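Local structure of monoacylglycerol lipase (Palaeococcus ferrophilus, 6QE2) at residues S72-L77 with D102-V107. The protein hydrolyses monoacylglycerols to free fatty acid and glycerol, probably as a serine hydrolase of the alpha/beta-hydrolase fold. Numbering follows the deposited sequence.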
loop_
_atom_site.group_PDB
_atom_site.type_symbol
_atom_site.label_atom_id
_atom_site.label_comp_id
_atom_site.label_asym_id
_atom_site.label_seq_id
_atom_site.Cartn_x
_atom_site.Cartn_y
_atom_site.Cartn_z
ATOM N N SER A 72 -1.810 16.215 -4.072
ATOM C CA SER A 72 -3.074 16.917 -4.187
ATOM C C SER A 72 -3.927 16.793 -2.931
ATOM O O SER A 72 -4.564 17.747 -2.530
ATOM C CB SER A 72 -3.853 16.428 -5.411
ATOM O OG SER A 72 -4.591 15.260 -5.141
ATOM N N ILE A 73 -3.939 15.618 -2.316
ATOM C CA ILE A 73 -4.724 15.435 -1.101
ATOM C C ILE A 73 -4.150 16.269 0.035
ATOM O O ILE A 73 -4.896 16.884 0.806
ATOM C CB ILE A 73 -4.788 13.940 -0.736
ATOM C CG1 ILE A 73 -5.580 13.166 -1.795
ATOM C CG2 ILE A 73 -5.399 13.750 0.650
ATOM C CD1 ILE A 73 -5.484 11.653 -1.639
ATOM N N ILE A 74 -2.821 16.296 0.171
ATOM C CA ILE A 74 -2.207 17.095 1.229
ATOM C C ILE A 74 -2.461 18.585 0.992
ATOM O O ILE A 74 -2.698 19.344 1.940
ATOM C CB ILE A 74 -0.708 16.765 1.345
ATOM C CG1 ILE A 74 -0.528 15.332 1.854
ATOM C CG2 ILE A 74 0.005 17.734 2.279
ATOM C CD1 ILE A 74 0.912 14.880 1.905
ATOM N N GLU A 75 -2.442 19.022 -0.269
ATOM C CA GLU A 75 -2.783 20.416 -0.565
ATOM C C GLU A 75 -4.225 20.729 -0.179
ATOM O O GLU A 75 -4.513 21.800 0.370
ATOM C CB GLU A 75 -2.589 20.711 -2.055
ATOM C CG GLU A 75 -2.831 22.189 -2.404
ATOM C CD GLU A 75 -2.576 22.528 -3.862
ATOM O OE1 GLU A 75 -1.445 22.345 -4.360
ATOM O OE2 GLU A 75 -3.526 23.022 -4.509
ATOM N N GLU A 76 -5.147 19.804 -0.466
ATOM C CA GLU A 76 -6.550 20.004 -0.119
ATOM C C GLU A 76 -6.752 20.069 1.388
ATOM O O GLU A 76 -7.526 20.896 1.887
ATOM C CB GLU A 76 -7.393 18.875 -0.711
ATOM C CG GLU A 76 -8.861 18.911 -0.306
ATOM C CD GLU A 76 -9.616 17.682 -0.769
ATOM O OE1 GLU A 76 -9.054 16.914 -1.582
ATOM O OE2 GLU A 76 -10.768 17.483 -0.327
ATOM N N LEU A 77 -6.069 19.195 2.132
ATOM C CA LEU A 77 -6.262 19.137 3.574
ATOM C C LEU A 77 -5.638 20.327 4.285
ATOM O O LEU A 77 -6.124 20.731 5.350
ATOM C CB LEU A 77 -5.675 17.840 4.134
ATOM C CG LEU A 77 -6.374 16.551 3.698
ATOM C CD1 LEU A 77 -5.665 15.318 4.258
ATOM C CD2 LEU A 77 -7.842 16.574 4.082
ATOM N N ASP A 102 9.201 15.912 4.367
ATOM C CA ASP A 102 8.688 16.818 5.381
ATOM C C ASP A 102 7.195 17.094 5.322
ATOM O O ASP A 102 6.702 17.915 6.069
ATOM C CB ASP A 102 9.448 18.147 5.314
ATOM C CG ASP A 102 10.950 17.973 5.444
ATOM O OD1 ASP A 102 11.390 17.175 6.283
ATOM O OD2 ASP A 102 11.697 18.639 4.713
ATOM N N LYS A 103 6.482 16.391 4.453
ATOM C CA LYS A 103 5.053 16.614 4.278
ATOM C C LYS A 103 4.089 15.710 5.053
ATOM O O LYS A 103 2.888 15.900 4.978
ATOM C CB LYS A 103 4.711 16.556 2.790
ATOM C CG LYS A 103 5.286 17.700 1.986
ATOM C CD LYS A 103 4.915 17.590 0.516
ATOM C CE LYS A 103 3.445 17.874 0.265
ATOM N NZ LYS A 103 3.106 19.284 0.604
ATOM N N ILE A 104 4.602 14.745 5.798
ATOM C CA ILE A 104 3.738 13.827 6.523
ATOM C C ILE A 104 4.118 13.676 7.989
ATOM O O ILE A 104 5.227 13.978 8.369
ATOM C CB ILE A 104 3.765 12.430 5.875
ATOM C CG1 ILE A 104 5.180 11.867 5.907
ATOM C CG2 ILE A 104 3.256 12.489 4.448
ATOM C CD1 ILE A 104 5.276 10.426 5.471
ATOM N N MET A 105 3.171 13.217 8.799
ATOM C CA MET A 105 3.399 12.982 10.218
ATOM C C MET A 105 4.002 11.616 10.500
ATOM O O MET A 105 4.565 11.409 11.580
ATOM C CB MET A 105 2.086 13.097 10.999
ATOM C CG MET A 105 1.450 14.471 10.983
ATOM S SD MET A 105 2.572 15.698 11.661
ATOM C CE MET A 105 2.678 15.151 13.360
ATOM N N GLY A 106 3.904 10.696 9.556
ATOM C CA GLY A 106 4.313 9.321 9.765
ATOM C C GLY A 106 3.743 8.442 8.681
ATOM O O GLY A 106 2.829 8.820 7.945
ATOM N N VAL A 107 4.307 7.243 8.564
ATOM C CA VAL A 107 3.912 6.326 7.501
ATOM C C VAL A 107 3.765 4.921 8.067
ATOM O O VAL A 107 4.639 4.437 8.796
ATOM C CB VAL A 107 4.902 6.356 6.315
ATOM C CG1 VAL A 107 6.344 6.109 6.766
ATOM C CG2 VAL A 107 4.486 5.356 5.264
#
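In the alpha/beta-hydrolase fold of this lipase, the last turns of helix 63-77 meet the loop that leads from helix 88-99 into strand 106-110 of the main sheet, and Ile74 carries the helix side of the contact against Lys103 and Ile104. The two branches of Ile74 do separate work. Ile74 CG2, set anti to the backbone N (CG1 at chi1 -67°), meets the end of the lysine chain, which crosses it at a slant, 4.0 Å from Lys103 CE and 3.9 Å from Lys103 NZ. The longer arm reaches the loop backbone, with Ile74 CD1 3.8 Å from Lys103 O. Lys103 extends through chi2 and then bends at chi3 (71°) and chi4 (65°), which brings CE and the terminal amine back against the CG2 methyl of Ile74. No hydrogen bond links the two segments; the nearest CA atoms, those of Ile74 and Lys103, stand 7.9 Å apart, and side chains bridge the gap. Tyr96 of helix 88-99 touches both Ile74 and Lys103, so the contact also takes in the neighbouring helix, while Pro81 packs on Ile74 just ahead of strand 82-86. Ile104, itself buried, leads its CD1 end away from the helix and offers its short branch instead, with Ile104 CG2 4.2 Å from Ile74 CD1.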